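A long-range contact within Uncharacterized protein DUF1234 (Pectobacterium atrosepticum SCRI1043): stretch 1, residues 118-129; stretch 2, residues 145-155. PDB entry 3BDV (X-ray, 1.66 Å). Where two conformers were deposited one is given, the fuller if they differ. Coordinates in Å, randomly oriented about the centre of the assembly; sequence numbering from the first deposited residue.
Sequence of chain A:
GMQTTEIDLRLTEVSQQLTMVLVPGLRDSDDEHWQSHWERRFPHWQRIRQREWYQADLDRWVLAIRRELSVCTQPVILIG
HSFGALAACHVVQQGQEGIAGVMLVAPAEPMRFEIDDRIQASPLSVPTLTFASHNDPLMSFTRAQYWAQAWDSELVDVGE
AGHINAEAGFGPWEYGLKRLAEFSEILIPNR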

ATOM      1  N   ARG A 118       1.767 -16.338   9.169  1.00 26.34           N
ATOM      2  CA  ARG A 118       2.398 -16.066   7.891  1.00 26.51           C
ATOM      3  C   ARG A 118       3.006 -14.704   7.739  1.00 26.17           C
ATOM      4  O   ARG A 118       3.727 -14.442   6.786  1.00 28.87           O
ATOM      5  CB  ARG A 118       1.382 -16.346   6.815  1.00 27.85           C
ATOM      6  CG  ARG A 118       1.050 -17.855   6.924  1.00 31.03           C
ATOM      7  CD  ARG A 118       0.325 -18.379   5.828  1.00 26.24           C
ATOM      8  NE  ARG A 118       1.125 -18.426   4.620  1.00 25.42           N
ATOM      9  CZ  ARG A 118       0.594 -18.623   3.432  1.00 24.99           C
ATOM     10  NH1 ARG A 118      -0.718 -18.747   3.313  1.00 29.11           N
ATOM     11  NH2 ARG A 118       1.350 -18.647   2.366  1.00 22.12           N
ATOM     12  N   ILE A 119       2.730 -13.800   8.663  1.00 21.97           N
ATOM     13  CA  ILE A 119       3.312 -12.494   8.564  1.00 22.98           C
ATOM     14  C   ILE A 119       4.375 -12.401   9.649  1.00 24.38           C
ATOM     15  O   ILE A 119       4.054 -12.582  10.838  1.00 25.54           O
ATOM     16  CB  ILE A 119       2.222 -11.417   8.794  1.00 19.20           C
ATOM     17  CG1 ILE A 119       1.130 -11.529   7.709  1.00 22.95           C
ATOM     18  CG2 ILE A 119       2.859 -10.009   8.908  1.00 19.72           C
ATOM     19  CD1 ILE A 119       1.625 -11.376   6.261  1.00 24.43           C
ATOM     20  N   GLN A 120       5.631 -12.144   9.262  1.00 22.90           N
ATOM     21  CA  GLN A 120       6.738 -12.134  10.214  1.00 25.55           C
ATOM     22  C   GLN A 120       6.951 -10.739  10.796  1.00 22.41           C
ATOM     23  O   GLN A 120       6.753  -9.725  10.112  1.00 22.69           O
ATOM     24  CB  GLN A 120       8.023 -12.584   9.539  1.00 26.49           C
ATOM     25  CG  GLN A 120       7.907 -13.914   8.801  1.00 31.60           C
ATOM     26  CD  GLN A 120       9.149 -14.214   7.981  1.00 36.84           C
ATOM     27  OE1 GLN A 120      10.275 -13.946   8.423  1.00 52.07           O
ATOM     28  NE2 GLN A 120       8.955 -14.772   6.785  1.00 40.49           N
ATOM     29  N   ALA A 121       7.338 -10.710  12.077  1.00 22.82           N
ATOM     30  CA  ALA A 121       7.720  -9.508  12.784  1.00 24.30           C
ATOM     31  C   ALA A 121       9.227  -9.348  12.607  1.00 25.67           C
ATOM     32  O   ALA A 121      10.023  -9.541  13.515  1.00 25.87           O
ATOM     33  CB  ALA A 121       7.347  -9.605  14.205  1.00 24.34           C
ATOM     34  N   SER A 122       9.591  -9.009  11.383  1.00 27.17           N
ATOM     35  CA  SER A 122      10.983  -8.850  11.000  1.00 26.99           C
ATOM     36  C   SER A 122      11.094  -7.856   9.846  1.00 26.32           C
ATOM     37  O   SER A 122      10.118  -7.614   9.105  1.00 24.13           O
ATOM     38  CB  SER A 122      11.616 -10.211  10.674  1.00 29.33           C
ATOM     39  OG  SER A 122      10.854 -10.939   9.746  1.00 35.40           O
ATOM     40  N   PRO A 123      12.273  -7.251   9.700  1.00 26.96           N
ATOM     41  CA  PRO A 123      12.445  -6.203   8.722  1.00 28.12           C
ATOM     42  C   PRO A 123      12.133  -6.583   7.314  1.00 27.50           C
ATOM     43  O   PRO A 123      12.512  -7.671   6.845  1.00 30.52           O
ATOM     44  CB  PRO A 123      13.917  -5.835   8.853  1.00 26.77           C
ATOM     45  CG  PRO A 123      14.279  -6.233  10.186  1.00 31.83           C
ATOM     46  CD  PRO A 123      13.519  -7.487  10.437  1.00 27.96           C
ATOM     47  N   LEU A 124      11.484  -5.668   6.620  1.00 25.60           N
ATOM     48  CA  LEU A 124      11.220  -5.836   5.217  1.00 27.14           C
ATOM     49  C   LEU A 124      12.536  -5.461   4.489  1.00 28.97           C
ATOM     50  O   LEU A 124      13.258  -4.536   4.877  1.00 28.84           O
ATOM     51  CB  LEU A 124      10.077  -4.960   4.737  1.00 27.11           C
ATOM     52  CG  LEU A 124       8.717  -5.338   5.362  1.00 33.33           C
ATOM     53  CD1 LEU A 124       7.612  -4.443   4.865  1.00 33.13           C
ATOM     54  CD2 LEU A 124       8.403  -6.786   5.063  1.00 37.46           C
ATOM     55  N   SER A 125      12.844  -6.187   3.445  1.00 28.94           N
ATOM     56  CA  SER A 125      14.125  -5.979   2.790  1.00 31.52           C
ATOM     57  C   SER A 125      14.127  -4.687   1.959  1.00 29.92           C
ATOM     58  O   SER A 125      15.143  -4.350   1.364  1.00 25.25           O
ATOM     59  CB  SER A 125      14.421  -7.180   1.894  1.00 29.08           C
ATOM     60  OG  SER A 125      13.416  -7.310   0.890  1.00 36.60           O
ATOM     61  N   VAL A 126      13.000  -3.977   1.894  1.00 26.47           N
ATOM     62  CA  VAL A 126      12.919  -2.767   1.062  1.00 25.39           C
ATOM     63  C   VAL A 126      12.376  -1.633   1.874  1.00 23.91           C
ATOM     64  O   VAL A 126      11.679  -1.863   2.872  1.00 25.83           O
ATOM     65  CB  VAL A 126      11.979  -2.962  -0.118  1.00 23.85           C
ATOM     66  CG1 VAL A 126      12.477  -4.112  -0.979  1.00 33.12           C
ATOM     67  CG2 VAL A 126      10.539  -3.219   0.387  1.00 26.07           C
ATOM     68  N   PRO A 127      12.634  -0.398   1.435  1.00 21.78           N
ATOM     69  CA  PRO A 127      12.033   0.750   2.098  1.00 22.38           C
ATOM     70  C   PRO A 127      10.510   0.677   2.186  1.00 21.39           C
ATOM     71  O   PRO A 127       9.829   0.378   1.186  1.00 21.51           O
ATOM     72  CB  PRO A 127      12.505   1.947   1.232  1.00 20.92           C
ATOM     73  CG  PRO A 127      13.798   1.447   0.638  1.00 22.82           C
ATOM     74  CD  PRO A 127      13.564   0.012   0.357  1.00 23.58           C
ATOM     75  N   THR A 128      10.008   0.969   3.387  1.00 21.95           N
ATOM     76  CA  THR A 128       8.598   0.837   3.737  1.00 21.00           C
ATOM     77  C   THR A 128       8.055   2.076   4.491  1.00 21.18           C
ATOM     78  O   THR A 128       8.691   2.621   5.391  1.00 20.83           O
ATOM     79  CB  THR A 128       8.420  -0.448   4.581  1.00 23.21           C
ATOM     80  OG1 THR A 128       8.963  -1.580   3.852  1.00 26.39           O
ATOM     81  CG2 THR A 128       6.995  -0.744   4.954  1.00 22.58           C
ATOM     82  N   LEU A 129       6.855   2.467   4.119  1.00 20.90           N
ATOM     83  CA  LEU A 129       6.108   3.506   4.778  1.00 19.09           C
ATOM     84  C   LEU A 129       4.753   2.911   5.232  1.00 23.73           C
ATOM     85  O   LEU A 129       4.052   2.316   4.415  1.00 23.48           O
ATOM     86  CB  LEU A 129       5.871   4.610   3.776  1.00 22.15           C
ATOM     87  CG  LEU A 129       5.495   6.001   4.143  1.00 29.55           C
ATOM     88  CD1 LEU A 129       6.612   6.627   4.971  1.00 33.27           C
ATOM     89  CD2 LEU A 129       5.261   6.713   2.769  1.00 26.15           C
TER
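Stretch 2, residues 145-155: QYWAQAWDSEL

Stretch 2 opens inside a helix already under way, then turns at Asp152 and enters a strand that includes Glu154 and Leu155. Stretch 1 is a mostly extended loop, with a turn at Ser125, that becomes a strand at Thr128. The two advance in the same direction: Ser122 lies beside Ala150 and Pro123 beside Trp151, with CA atoms 5.1 and 4.0 Å apart, and farther on Leu129 forms a parallel bridge with Glu154, CA to CA 4.9 Å.

The helix is held internally by bonds from Gln149 N to Gln145 O (3.0 Å), Ala150 N to Tyr146 O (2.9 Å) and Trp151 N to Trp147 O (2.8 Å). It closes in a Schellman motif: Asp152 takes positive phi, while Ser153 N returns to Ala148 O at 2.9 Å and Asp152 N to Gln149 O at 3.1 Å. The carbonyl of Trp151, at the helix end, accepts a nearly straight hydrogen bond from Leu124 N, 3.0 Å from Trp151 O. Just before it, Pro123 N lies 3.1 Å from Ala150 O, but a proline nitrogen has no hydrogen to give, so this is proximity without a bond. Ser122 O instead receives a CA-H...O contact from Trp151 CA at 3.6 Å.

Trp151 contributes the largest covered area of any residue here. Its indole can be buried because its polar group finds an acceptor: Trp151 NE1 donates to Gln120 O at 3.1 Å, with that oxygen near the plane of the ring. Gln120 O also takes a weak bond from Ser122 N at 3.2 Å. The carbons of the side chain are used too: Ile119 CG2 lies 4.0 Å from Trp151 CZ2 at the edge of the indole, and Leu124 CG 4.0 Å from the methylene Trp151 CB. Ile119 CG2 is equally near Trp147 CZ3, at 4.0 Å, so the branched residue touches both indoles. Small residues allow close approach: Ala121 CB lies 4.0 Å from Ala150 CB and 3.8 Å from Trp147 CZ3.

At the strands, Glu154 N donates to Thr128 O at 3.1 Å. The oxygen of water 1 accepts from Thr128 N at 3.2 Å and lies 2.9 Å from Asp152 O, to which it can donate, so it can bridge the stretches. Thr128 OG1 donates to Val126 O at 2.9 Å; Ser153 OG donates to Glu154 O at 2.9 Å and is also hydrogen-bonded to a residue elsewhere in the structure. Threonine's methyl remains free for packing, and Thr128 CG2 comes within 3.3 Å of Ser153 OG.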

ATOM      1  N   GLN A 145       2.350   0.583  15.686  1.00 18.54           N
ATOM      2  CA  GLN A 145       3.714   0.914  16.090  1.00 20.95           C
ATOM      3  C   GLN A 145       4.625  -0.293  16.238  1.00 22.85           C
ATOM      4  O   GLN A 145       5.797  -0.266  15.804  1.00 22.39           O
ATOM      5  CB  GLN A 145       3.717   1.698  17.355  1.00 22.23           C
ATOM      6  CG  GLN A 145       3.123   3.097  17.193  1.00 22.15           C
ATOM      7  CD  GLN A 145       3.182   3.862  18.487  1.00 27.66           C
ATOM      8  OE1 GLN A 145       2.468   3.550  19.457  1.00 24.69           O
ATOM      9  NE2 GLN A 145       4.064   4.866  18.529  1.00 29.79           N
ATOM     10  N   TYR A 146       4.088  -1.341  16.860  1.00 20.39           N
ATOM     11  CA  TYR A 146       4.816  -2.634  17.009  1.00 18.59           C
ATOM     12  C   TYR A 146       5.216  -3.189  15.650  1.00 22.57           C
ATOM     13  O   TYR A 146       6.387  -3.576  15.398  1.00 18.55           O
ATOM     14  CB  TYR A 146       3.930  -3.667  17.756  1.00 19.99           C
ATOM     15  CG  TYR A 146       4.457  -5.077  17.675  1.00 20.37           C
ATOM     16  CD1 TYR A 146       5.479  -5.509  18.516  1.00 29.37           C
ATOM     17  CD2 TYR A 146       3.946  -5.985  16.740  1.00 22.23           C
ATOM     18  CE1 TYR A 146       5.961  -6.783  18.433  1.00 25.28           C
ATOM     19  CE2 TYR A 146       4.439  -7.275  16.633  1.00 21.82           C
ATOM     20  CZ  TYR A 146       5.449  -7.661  17.468  1.00 24.05           C
ATOM     21  OH  TYR A 146       5.916  -8.939  17.337  1.00 28.33           O
ATOM     22  N   TRP A 147       4.250  -3.294  14.752  1.00 21.67           N
ATOM     23  CA  TRP A 147       4.545  -3.854  13.447  1.00 20.46           C
ATOM     24  C   TRP A 147       5.489  -2.964  12.627  1.00 21.35           C
ATOM     25  O   TRP A 147       6.403  -3.470  12.002  1.00 20.04           O
ATOM     26  CB  TRP A 147       3.259  -4.122  12.688  1.00 18.66           C
ATOM     27  CG  TRP A 147       2.528  -5.321  13.224  1.00 19.30           C
ATOM     28  CD1 TRP A 147       1.381  -5.348  13.963  1.00 18.04           C
ATOM     29  CD2 TRP A 147       2.936  -6.671  13.069  1.00 16.26           C
ATOM     30  NE1 TRP A 147       1.048  -6.654  14.269  1.00 20.70           N
ATOM     31  CE2 TRP A 147       1.996  -7.479  13.720  1.00 17.48           C
ATOM     32  CE3 TRP A 147       4.004  -7.283  12.414  1.00 19.22           C
ATOM     33  CZ2 TRP A 147       2.123  -8.856  13.769  1.00 17.18           C
ATOM     34  CZ3 TRP A 147       4.096  -8.656  12.432  1.00 19.62           C
ATOM     35  CH2 TRP A 147       3.176  -9.429  13.100  1.00 21.55           C
ATOM     36  N   ALA A 148       5.261  -1.661  12.632  1.00 20.91           N
ATOM     37  CA  ALA A 148       6.121  -0.723  11.891  1.00 18.45           C
ATOM     38  C   ALA A 148       7.570  -0.897  12.378  1.00 21.16           C
ATOM     39  O   ALA A 148       8.472  -1.022  11.562  1.00 23.04           O
ATOM     40  CB  ALA A 148       5.617   0.728  12.041  1.00 20.63           C
ATOM     41  N   GLN A 149       7.775  -0.948  13.694  1.00 20.84           N
ATOM     42  CA  GLN A 149       9.100  -1.064  14.257  1.00 22.88           C
ATOM     43  C   GLN A 149       9.697  -2.396  13.851  1.00 23.29           C
ATOM     44  O   GLN A 149      10.849  -2.470  13.378  1.00 20.79           O
ATOM     45  CB  GLN A 149       9.065  -0.934  15.776  1.00 25.46           C
ATOM     46  CG  GLN A 149      10.421  -0.961  16.468  1.00 30.98           C
ATOM     47  CD  GLN A 149      10.295  -0.765  18.000  1.00 34.79           C
ATOM     48  OE1 GLN A 149       9.412  -1.348  18.641  1.00 57.32           O
ATOM     49  NE2 GLN A 149      11.171   0.059  18.577  1.00 51.74           N
ATOM     50  N   ALA A 150       8.920  -3.460  13.958  1.00 22.95           N
ATOM     51  CA  ALA A 150       9.424  -4.781  13.557  1.00 23.10           C
ATOM     52  C   ALA A 150       9.820  -4.818  12.079  1.00 25.41           C
ATOM     53  O   ALA A 150      10.814  -5.446  11.734  1.00 25.11           O
ATOM     54  CB  ALA A 150       8.390  -5.806  13.815  1.00 23.14           C
ATOM     55  N   TRP A 151       8.993  -4.201  11.222  1.00 23.55           N
ATOM     56  CA  TRP A 151       9.189  -4.217   9.774  1.00 23.11           C
ATOM     57  C   TRP A 151      10.250  -3.207   9.309  1.00 22.92           C
ATOM     58  O   TRP A 151      10.608  -3.182   8.127  1.00 22.72           O
ATOM     59  CB  TRP A 151       7.885  -3.915   9.050  1.00 24.17           C
ATOM     60  CG  TRP A 151       6.793  -4.950   9.157  1.00 22.08           C
ATOM     61  CD1 TRP A 151       6.937  -6.276   9.343  1.00 21.18           C
ATOM     62  CD2 TRP A 151       5.392  -4.713   9.033  1.00 21.49           C
ATOM     63  NE1 TRP A 151       5.729  -6.892   9.369  1.00 20.95           N
ATOM     64  CE2 TRP A 151       4.751  -5.949   9.192  1.00 19.45           C
ATOM     65  CE3 TRP A 151       4.602  -3.553   8.885  1.00 26.17           C
ATOM     66  CZ2 TRP A 151       3.388  -6.090   9.125  1.00 22.74           C
ATOM     67  CZ3 TRP A 151       3.217  -3.705   8.831  1.00 22.22           C
ATOM     68  CH2 TRP A 151       2.637  -4.965   8.959  1.00 24.09           C
ATOM     69  N   ASP A 152      10.756  -2.410  10.249  1.00 22.51           N
ATOM     70  CA  ASP A 152      11.653  -1.287   9.946  1.00 26.26           C
ATOM     71  C   ASP A 152      11.008  -0.318   8.942  1.00 27.39           C
ATOM     72  O   ASP A 152      11.628   0.115   7.968  1.00 28.99           O
ATOM     73  CB  ASP A 152      12.993  -1.807   9.403  1.00 26.48           C
ATOM     74  CG  ASP A 152      14.114  -0.825   9.585  1.00 37.73           C
ATOM     75  OD1 ASP A 152      13.947   0.231  10.251  1.00 44.33           O
ATOM     76  OD2 ASP A 152      15.195  -1.144   9.060  1.00 50.71           O
ATOM     77  N   SER A 153       9.760   0.036   9.212  1.00 20.97           N
ATOM     78  CA  SER A 153       9.013   0.960   8.406  1.00 21.89           C
ATOM     79  C   SER A 153       8.881   2.284   9.127  1.00 22.77           C
ATOM     80  O   SER A 153       8.768   2.322  10.342  1.00 21.32           O
ATOM     81  CB  SER A 153       7.614   0.363   8.194  1.00 23.59           C
ATOM     82  OG  SER A 153       6.728   1.269   7.566  1.00 22.23           O
ATOM     83  N   GLU A 154       8.818   3.385   8.366  1.00 22.34           N
ATOM     84  CA  GLU A 154       8.440   4.666   8.906  0.80 21.01           C
ATOM     85  C   GLU A 154       6.959   4.563   9.261  1.00 21.13           C
ATOM     86  O   GLU A 154       6.204   3.920   8.519  1.00 22.34           O
ATOM     87  CB  GLU A 154       8.571   5.756   7.845  0.80 24.21           C
ATOM     88  CG  GLU A 154       9.128   7.033   8.322  0.80 32.05           C
ATOM     89  CD  GLU A 154       9.290   8.064   7.202  0.80 26.04           C
ATOM     90  OE1 GLU A 154       9.792   7.708   6.119  0.80 42.51           O
ATOM     91  OE2 GLU A 154       8.905   9.213   7.426  0.80 34.13           O
ATOM     92  N   LEU A 155       6.553   5.197  10.348  1.00 20.49           N
ATOM     93  CA  LEU A 155       5.174   5.137  10.823  1.00 18.19           C
ATOM     94  C   LEU A 155       4.550   6.508  10.799  1.00 17.86           C
ATOM     95  O   LEU A 155       5.005   7.409  11.481  1.00 19.69           O
ATOM     96  CB  LEU A 155       5.127   4.561  12.239  1.00 21.29           C
ATOM     97  CG  LEU A 155       3.783   4.155  12.870  1.00 21.20           C
ATOM     98  CD1 LEU A 155       3.041   5.419  13.503  1.00 25.41           C
ATOM     99  CD2 LEU A 155       2.869   3.388  11.904  1.00 27.05           C
TER
HETATM  100  O   HOH W   1      11.835   1.991   5.822  1.00 34.46           O
HETATM  101  O   HOH W   2      10.997   4.762   4.710  1.00 44.67           O